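Local coordinates for alpha-L-rhamnosidase (Streptomyces avermitilis, PDB 3W5M), which hydrolyses terminal non-reducing alpha-L-rhamnose residues from alpha-L-rhamnosides, among them citrus flavonoids and gum arabic, at residues Arg713-Leu727 with Ala771-Tyr785. Residues are numbered along the deposited sequence; the frame is centred on the assembly and turned at random.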
ATOM      1  N   ARG A 713       7.895  22.936  -2.720  1.00 25.08           N
ATOM      2  CA  ARG A 713       9.324  23.136  -3.020  1.00 27.09           C
ATOM      3  C   ARG A 713      10.202  22.241  -2.170  1.00 24.13           C
ATOM      4  O   ARG A 713      11.268  21.862  -2.592  1.00 23.08           O
ATOM      5  CB  ARG A 713       9.771  24.624  -2.877  1.00 29.12           C
ATOM      6  CG  ARG A 713       9.046  25.558  -3.854  1.00 33.72           C
ATOM      7  CD  ARG A 713       9.334  27.041  -3.619  1.00 37.78           C
ATOM      8  NE  ARG A 713      10.558  27.495  -4.290  1.00 41.60           N
ATOM      9  CZ  ARG A 713      11.725  27.694  -3.676  1.00 42.36           C
ATOM     10  NH1 ARG A 713      11.846  27.466  -2.381  1.00 47.23           N
ATOM     11  NH2 ARG A 713      12.779  28.109  -4.357  1.00 40.38           N
ATOM     12  N   GLN A 714       9.754  21.875  -0.972  1.00 22.83           N
ATOM     13  CA  GLN A 714      10.576  21.039  -0.117  1.00 23.28           C
ATOM     14  C   GLN A 714      10.803  19.642  -0.708  1.00 22.95           C
ATOM     15  O   GLN A 714      11.880  19.062  -0.547  1.00 21.32           O
ATOM     16  CB  GLN A 714       9.971  20.933   1.280  1.00 25.39           C
ATOM     17  CG  GLN A 714      10.767  20.080   2.239  1.00 29.59           C
ATOM     18  CD  GLN A 714      10.194  20.167   3.643  1.00 36.96           C
ATOM     19  OE1 GLN A 714      10.453  21.135   4.357  1.00 40.60           O
ATOM     20  NE2 GLN A 714       9.403  19.164   4.044  1.00 36.74           N
ATOM     21  N   VAL A 715       9.793  19.126  -1.396  1.00 22.33           N
ATOM     22  CA  VAL A 715       9.901  17.821  -2.043  1.00 22.35           C
ATOM     23  C   VAL A 715      11.030  17.857  -3.095  1.00 21.61           C
ATOM     24  O   VAL A 715      11.775  16.896  -3.218  1.00 20.53           O
ATOM     25  CB  VAL A 715       8.562  17.418  -2.685  1.00 23.08           C
ATOM     26  CG1 VAL A 715       8.741  16.246  -3.614  1.00 25.19           C
ATOM     27  CG2 VAL A 715       7.576  17.018  -1.585  1.00 24.34           C
ATOM     28  N   LEU A 716      11.145  18.966  -3.820  1.00 19.01           N
ATOM     29  CA  LEU A 716      12.224  19.088  -4.812  1.00 20.68           C
ATOM     30  C   LEU A 716      13.588  19.210  -4.158  1.00 21.52           C
ATOM     31  O   LEU A 716      14.542  18.529  -4.551  1.00 22.18           O
ATOM     32  CB  LEU A 716      11.989  20.283  -5.736  1.00 20.51           C
ATOM     33  CG  LEU A 716      10.731  20.324  -6.595  1.00 19.23           C
ATOM     34  CD1 LEU A 716      10.826  21.561  -7.471  1.00 21.42           C
ATOM     35  CD2 LEU A 716      10.570  19.054  -7.442  1.00 21.29           C
ATOM     36  N   ALA A 717      13.695  20.072  -3.146  1.00 21.61           N
ATOM     37  CA  ALA A 717      14.969  20.219  -2.446  1.00 22.70           C
ATOM     38  C   ALA A 717      15.474  18.878  -1.873  1.00 23.03           C
ATOM     39  O   ALA A 717      16.653  18.566  -1.946  1.00 22.55           O
ATOM     40  CB  ALA A 717      14.878  21.313  -1.385  1.00 23.08           C
ATOM     41  N   ASP A 718      14.569  18.059  -1.344  1.00 22.67           N
ATOM     42  CA  ASP A 718      14.963  16.814  -0.719  1.00 22.86           C
ATOM     43  C   ASP A 718      15.313  15.726  -1.743  1.00 21.88           C
ATOM     44  O   ASP A 718      16.022  14.788  -1.408  1.00 23.63           O
ATOM     45  CB  ASP A 718      13.826  16.308   0.203  1.00 25.58           C
ATOM     46  CG  ASP A 718      13.694  17.130   1.483  1.00 31.87           C
ATOM     47  OD1 ASP A 718      14.621  17.897   1.846  1.00 34.15           O
ATOM     48  OD2 ASP A 718      12.646  17.001   2.156  1.00 34.11           O
ATOM     49  N   ALA A 719      14.823  15.874  -2.978  1.00 21.20           N
ATOM     50  CA  ALA A 719      14.987  14.875  -4.048  1.00 20.18           C
ATOM     51  C   ALA A 719      16.219  15.199  -4.889  1.00 20.97           C
ATOM     52  O   ALA A 719      16.881  14.298  -5.387  1.00 20.61           O
ATOM     53  CB  ALA A 719      13.753  14.849  -4.947  1.00 20.42           C
ATOM     54  N   LEU A 720      16.557  16.479  -5.007  1.00 22.56           N
ATOM     55  CA  LEU A 720      17.563  16.856  -6.026  1.00 25.39           C
ATOM     56  C   LEU A 720      18.938  16.152  -5.918  1.00 24.62           C
ATOM     57  O   LEU A 720      19.424  15.674  -6.932  1.00 24.74           O
ATOM     58  CB  LEU A 720      17.649  18.394  -6.242  1.00 26.48           C
ATOM     59  CG  LEU A 720      18.433  18.853  -7.482  1.00 28.83           C
ATOM     60  CD1 LEU A 720      17.861  18.291  -8.780  1.00 28.09           C
ATOM     61  CD2 LEU A 720      18.513  20.379  -7.524  1.00 32.31           C
ATOM     62  N   PRO A 721      19.535  16.010  -4.705  1.00 25.52           N
ATOM     63  CA  PRO A 721      20.806  15.250  -4.603  1.00 24.45           C
ATOM     64  C   PRO A 721      20.730  13.779  -5.055  1.00 24.16           C
ATOM     65  O   PRO A 721      21.665  13.274  -5.693  1.00 23.48           O
ATOM     66  CB  PRO A 721      21.157  15.349  -3.110  1.00 26.47           C
ATOM     67  CG  PRO A 721      20.431  16.586  -2.646  1.00 27.06           C
ATOM     68  CD  PRO A 721      19.145  16.590  -3.400  1.00 25.24           C
ATOM     69  N   SER A 722      19.632  13.087  -4.737  1.00 22.86           N
ATOM     70  CA  SER A 722      19.429  11.698  -5.225  1.00 21.56           C
ATOM     71  C   SER A 722      19.264  11.670  -6.750  1.00 22.33           C
ATOM     72  O   SER A 722      19.702  10.724  -7.396  1.00 22.77           O
ATOM     73  CB  SER A 722      18.221  11.018  -4.549  1.00 20.76           C
ATOM     74  OG  SER A 722      17.005  11.619  -4.958  1.00 20.84           O
ATOM     75  N   VAL A 723      18.661  12.725  -7.304  1.00 22.01           N
ATOM     76  CA  VAL A 723      18.455  12.874  -8.750  1.00 23.00           C
ATOM     77  C   VAL A 723      19.833  13.043  -9.432  1.00 23.01           C
ATOM     78  O   VAL A 723      20.112  12.367 -10.417  1.00 22.43           O
ATOM     79  CB  VAL A 723      17.505  14.050  -9.067  1.00 22.55           C
ATOM     80  CG1 VAL A 723      17.532  14.432 -10.554  1.00 22.83           C
ATOM     81  CG2 VAL A 723      16.073  13.696  -8.658  1.00 23.67           C
ATOM     82  N   HIS A 724      20.678  13.916  -8.874  1.00 24.67           N
ATOM     83  CA  HIS A 724      22.076  14.070  -9.342  1.00 25.91           C
ATOM     84  C   HIS A 724      22.788  12.723  -9.367  1.00 25.61           C
ATOM     85  O   HIS A 724      23.437  12.380 -10.368  1.00 25.50           O
ATOM     86  CB  HIS A 724      22.862  15.098  -8.492  1.00 27.92           C
ATOM     87  CG  HIS A 724      24.246  15.388  -9.008  1.00 31.99           C
ATOM     88  ND1 HIS A 724      24.523  16.449  -9.847  1.00 36.24           N
ATOM     89  CD2 HIS A 724      25.425  14.746  -8.819  1.00 37.70           C
ATOM     90  CE1 HIS A 724      25.813  16.454 -10.148  1.00 38.25           C
ATOM     91  NE2 HIS A 724      26.385  15.429  -9.538  1.00 40.02           N
ATOM     92  N   ALA A 725      22.664  11.945  -8.285  1.00 23.16           N
ATOM     93  CA  ALA A 725      23.351  10.671  -8.195  1.00 23.30           C
ATOM     94  C   ALA A 725      22.819   9.671  -9.226  1.00 22.25           C
ATOM     95  O   ALA A 725      23.581   8.852  -9.733  1.00 24.21           O
ATOM     96  CB  ALA A 725      23.263  10.104  -6.788  1.00 22.10           C
ATOM     97  N   TRP A 726      21.514   9.752  -9.524  1.00 21.78           N
ATOM     98  CA  TRP A 726      20.853   8.887 -10.512  1.00 20.94           C
ATOM     99  C   TRP A 726      21.388   9.234 -11.890  1.00 23.11           C
ATOM    100  O   TRP A 726      21.739   8.324 -12.656  1.00 23.23           O
ATOM    101  CB  TRP A 726      19.341   9.090 -10.447  1.00 19.93           C
ATOM    102  CG  TRP A 726      18.465   8.453 -11.479  1.00 19.34           C
ATOM    103  CD1 TRP A 726      17.513   9.084 -12.220  1.00 20.16           C
ATOM    104  CD2 TRP A 726      18.352   7.059 -11.787  1.00 19.29           C
ATOM    105  NE1 TRP A 726      16.811   8.187 -12.978  1.00 20.08           N
ATOM    106  CE2 TRP A 726      17.330   6.934 -12.759  1.00 19.56           C
ATOM    107  CE3 TRP A 726      19.030   5.902 -11.348  1.00 19.40           C
ATOM    108  CZ2 TRP A 726      16.951   5.704 -13.308  1.00 19.51           C
ATOM    109  CZ3 TRP A 726      18.661   4.648 -11.926  1.00 19.50           C
ATOM    110  CH2 TRP A 726      17.636   4.578 -12.894  1.00 19.84           C
ATOM    111  N   LEU A 727      21.489  10.533 -12.190  1.00 23.06           N
ATOM    112  CA  LEU A 727      21.948  10.961 -13.532  1.00 24.24           C
ATOM    113  C   LEU A 727      23.395  10.555 -13.757  1.00 25.67           C
ATOM    114  O   LEU A 727      23.792  10.178 -14.890  1.00 28.53           O
ATOM    115  CB  LEU A 727      21.772  12.479 -13.731  1.00 23.12           C
ATOM    116  CG  LEU A 727      20.337  12.986 -13.951  1.00 24.71           C
ATOM    117  CD1 LEU A 727      20.266  14.501 -13.851  1.00 24.32           C
ATOM    118  CD2 LEU A 727      19.708  12.489 -15.249  1.00 23.52           C
ATOM    119  N   ALA A 771      15.584  17.402 -14.050  1.00 22.77           N
ATOM    120  CA  ALA A 771      16.553  17.898 -13.085  1.00 23.50           C
ATOM    121  C   ALA A 771      16.866  19.390 -13.343  1.00 24.53           C
ATOM    122  O   ALA A 771      17.021  20.159 -12.395  1.00 21.00           O
ATOM    123  CB  ALA A 771      17.817  17.056 -13.085  1.00 21.37           C
ATOM    124  N   ALA A 772      16.929  19.799 -14.618  1.00 21.96           N
ATOM    125  CA  ALA A 772      17.159  21.222 -14.932  1.00 23.97           C
ATOM    126  C   ALA A 772      15.987  22.083 -14.472  1.00 25.29           C
ATOM    127  O   ALA A 772      16.184  23.193 -13.964  1.00 26.67           O
ATOM    128  CB  ALA A 772      17.420  21.431 -16.429  1.00 23.54           C
ATOM    129  N   ARG A 773      14.773  21.569 -14.641  1.00 23.84           N
ATOM    130  CA  ARG A 773      13.568  22.264 -14.228  1.00 24.02           C
ATOM    131  C   ARG A 773      13.557  22.431 -12.704  1.00 24.38           C
ATOM    132  O   ARG A 773      13.193  23.504 -12.209  1.00 25.20           O
ATOM    133  CB  ARG A 773      12.318  21.539 -14.730  1.00 24.71           C
ATOM    134  CG  ARG A 773      12.134  21.564 -16.252  1.00 27.30           C
ATOM    135  CD  ARG A 773      10.758  21.033 -16.624  1.00 30.67           C
ATOM    136  NE  ARG A 773      10.775  20.200 -17.827  1.00 33.10           N
ATOM    137  CZ  ARG A 773       9.757  19.431 -18.211  1.00 34.96           C
ATOM    138  NH1 ARG A 773       8.628  19.389 -17.489  1.00 32.48           N
ATOM    139  NH2 ARG A 773       9.863  18.707 -19.322  1.00 37.85           N
ATOM    140  N   MET A 774      13.974  21.388 -11.981  1.00 23.74           N
ATOM    141  CA  MET A 774      14.063  21.429 -10.505  1.00 25.87           C
ATOM    142  C   MET A 774      15.098  22.450 -10.034  1.00 26.25           C
ATOM    143  O   MET A 774      14.816  23.255  -9.133  1.00 27.58           O
ATOM    144  CB  MET A 774      14.445  20.060  -9.932  1.00 25.63           C
ATOM    145  CG  MET A 774      13.375  18.997 -10.123  1.00 26.49           C
ATOM    146  SD  MET A 774      13.884  17.452  -9.346  1.00 29.15           S
ATOM    147  CE  MET A 774      12.537  16.377  -9.834  1.00 27.25           C
ATOM    148  N   ALA A 775      16.298  22.396 -10.627  1.00 27.62           N
ATOM    149  CA  ALA A 775      17.382  23.315 -10.270  1.00 27.05           C
ATOM    150  C   ALA A 775      16.872  24.734 -10.428  1.00 27.12           C
ATOM    151  O   ALA A 775      17.108  25.597  -9.558  1.00 28.64           O
ATOM    152  CB  ALA A 775      18.608  23.074 -11.156  1.00 28.00           C
ATOM    153  N   THR A 776      16.167  24.965 -11.535  1.00 27.70           N
ATOM    154  CA  THR A 776      15.596  26.266 -11.877  1.00 30.34           C
ATOM    155  C   THR A 776      14.572  26.725 -10.822  1.00 31.06           C
ATOM    156  O   THR A 776      14.678  27.830 -10.301  1.00 27.84           O
ATOM    157  CB  THR A 776      14.990  26.250 -13.301  1.00 31.92           C
ATOM    158  OG1 THR A 776      16.040  26.002 -14.248  1.00 31.15           O
ATOM    159  CG2 THR A 776      14.320  27.557 -13.657  1.00 34.03           C
ATOM    160  N   GLU A 777      13.604  25.878 -10.492  1.00 28.39           N
ATOM    161  CA  GLU A 777      12.636  26.240  -9.448  1.00 30.21           C
ATOM    162  C   GLU A 777      13.274  26.550  -8.103  1.00 29.90           C
ATOM    163  O   GLU A 777      12.777  27.391  -7.357  1.00 33.74           O
ATOM    164  CB  GLU A 777      11.564  25.160  -9.293  1.00 32.49           C
ATOM    165  CG  GLU A 777      10.730  24.941 -10.561  1.00 36.92           C
ATOM    166  CD  GLU A 777       9.945  26.173 -11.010  1.00 43.12           C
ATOM    167  OE1 GLU A 777       9.197  26.753 -10.197  1.00 47.83           O
ATOM    168  OE2 GLU A 777      10.065  26.571 -12.186  1.00 41.79           O
ATOM    169  N   LEU A 778      14.368  25.874  -7.785  1.00 30.91           N
ATOM    170  CA  LEU A 778      15.049  26.068  -6.502  1.00 30.73           C
ATOM    171  C   LEU A 778      16.079  27.202  -6.523  1.00 33.67           C
ATOM    172  O   LEU A 778      16.776  27.396  -5.533  1.00 35.13           O
ATOM    173  CB  LEU A 778      15.749  24.781  -6.067  1.00 28.39           C
ATOM    174  CG  LEU A 778      14.840  23.581  -5.763  1.00 28.91           C
ATOM    175  CD1 LEU A 778      15.673  22.322  -5.573  1.00 31.69           C
ATOM    176  CD2 LEU A 778      14.040  23.870  -4.516  1.00 29.45           C
ATOM    177  N   GLY A 779      16.186  27.920  -7.648  1.00 35.23           N
ATOM    178  CA  GLY A 779      17.190  28.989  -7.815  1.00 35.60           C
ATOM    179  C   GLY A 779      18.617  28.475  -7.788  1.00 39.02           C
ATOM    180  O   GLY A 779      19.529  29.196  -7.423  1.00 44.41           O
ATOM    181  N   LYS A 780      18.815  27.218  -8.166  1.00 40.32           N
ATOM    182  CA  LYS A 780      20.144  26.632  -8.248  1.00 39.07           C
ATOM    183  C   LYS A 780      20.655  26.773  -9.684  1.00 38.99           C
ATOM    184  O   LYS A 780      19.916  27.206 -10.567  1.00 37.38           O
ATOM    185  CB  LYS A 780      20.112  25.162  -7.831  1.00 40.77           C
ATOM    186  CG  LYS A 780      19.917  24.933  -6.339  1.00 44.41           C
ATOM    187  CD  LYS A 780      20.007  23.453  -6.010  1.00 45.80           C
ATOM    188  CE  LYS A 780      19.988  23.218  -4.506  1.00 51.13           C
ATOM    189  NZ  LYS A 780      21.351  23.154  -3.903  1.00 55.05           N
ATOM    190  N   ASP A 781      21.913  26.402  -9.905  1.00 42.14           N
ATOM    191  CA  ASP A 781      22.523  26.482 -11.237  1.00 43.61           C
ATOM    192  C   ASP A 781      22.084  25.317 -12.147  1.00 39.73           C
ATOM    193  O   ASP A 781      22.497  24.175 -11.949  1.00 45.02           O
ATOM    194  CB  ASP A 781      24.050  26.522 -11.120  1.00 46.46           C
ATOM    195  CG  ASP A 781      24.743  26.626 -12.481  1.00 53.67           C
ATOM    196  OD1 ASP A 781      24.115  27.132 -13.445  1.00 52.40           O
ATOM    197  OD2 ASP A 781      25.920  26.196 -12.577  1.00 53.08           O
ATOM    198  N   ALA A 782      21.287  25.629 -13.162  1.00 37.21           N
ATOM    199  CA  ALA A 782      20.664  24.602 -13.999  1.00 35.45           C
ATOM    200  C   ALA A 782      21.509  24.232 -15.213  1.00 33.88           C
ATOM    201  O   ALA A 782      21.233  23.221 -15.853  1.00 31.29           O
ATOM    202  CB  ALA A 782      19.281  25.046 -14.447  1.00 32.23           C
ATOM    203  N   ALA A 783      22.533  25.034 -15.515  1.00 34.78           N
ATOM    204  CA  ALA A 783      23.305  24.877 -16.766  1.00 34.72           C
ATOM    205  C   ALA A 783      23.895  23.484 -16.988  1.00 34.24           C
ATOM    206  O   ALA A 783      23.755  22.954 -18.096  1.00 36.54           O
ATOM    207  CB  ALA A 783      24.362  25.985 -16.938  1.00 33.71           C
ATOM    208  N   PRO A 784      24.509  22.863 -15.951  1.00 35.28           N
ATOM    209  CA  PRO A 784      24.992  21.487 -16.127  1.00 35.47           C
ATOM    210  C   PRO A 784      23.914  20.498 -16.584  1.00 36.78           C
ATOM    211  O   PRO A 784      24.177  19.666 -17.450  1.00 32.91           O
ATOM    212  CB  PRO A 784      25.495  21.109 -14.732  1.00 37.56           C
ATOM    213  CG  PRO A 784      25.895  22.398 -14.116  1.00 37.25           C
ATOM    214  CD  PRO A 784      24.924  23.416 -14.642  1.00 36.41           C
ATOM    215  N   TYR A 785      22.713  20.578 -15.999  1.00 33.51           N
ATOM    216  CA  TYR A 785      21.619  19.694 -16.379  1.00 32.15           C
ATOM    217  C   TYR A 785      21.025  20.021 -17.741  1.00 31.18           C
ATOM    218  O   TYR A 785      20.650  19.125 -18.500  1.00 29.44           O
ATOM    219  CB  TYR A 785      20.504  19.762 -15.337  1.00 33.86           C
ATOM    220  CG  TYR A 785      20.936  19.399 -13.940  1.00 36.71           C
ATOM    221  CD1 TYR A 785      21.656  18.228 -13.691  1.00 39.77           C
ATOM    222  CD2 TYR A 785      20.587  20.208 -12.852  1.00 39.71           C
ATOM    223  CE1 TYR A 785      22.042  17.873 -12.402  1.00 41.08           C
ATOM    224  CE2 TYR A 785      20.961  19.861 -11.554  1.00 41.82           C
ATOM    225  CZ  TYR A 785      21.686  18.692 -11.334  1.00 43.23           C
ATOM    226  OH  TYR A 785      22.060  18.349 -10.051  1.00 43.32           O
TER
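L720 pushes into a hole formed by A771, M774, A775 and Y785, a single knob-into-hole contact whose walls come from helix 756-777 and, through Y785, from helix 783-800. Its two methyls divide the task: CD1 lies 4.0 Å from M774 CB, while CD2 runs past L778 CD1 and the aliphatic part of K780, with K780 CD 3.7 Å from L720 CD2. L778 comes from the end of helix 756-777, where G779, with positive phi, closes a Schellman motif. The CG of L778 stands anti to the carbonyl carbon (chi1 -65°), which carries CD1 and CD2 up to the backbone of helix 713-732, L778 CD1 resting 3.8 Å from A717 CA. M774, extended beyond CG, lies along L720 and L716, its CG 3.9 Å from L716 CD2.

Polar bonds mark both ends of this apolar row. At one, R713 NH2 donates to E777 O over 3.1 Å, on a carbonyl lone pair; the carboxylate of E777 turns instead to Y707. At the other, Y785 OH meets H724 ND1 at the edge of the imidazole, 3.1 Å away, the two side chains crossing at about a right angle. One face of the Y785 ring is covered by A771 CB, and L727 CD1 approaches obliquely. A valine in place of Y785 would probably leave H724 ND1 without this partner and open a gap beside A771 and L727. The axes of segments 713-727 and 771-777 cross at -128°; their parent helices pack together in the (alpha/alpha)6-barrel of this family 78 glycoside hydrolase, away from the rhamnose sites.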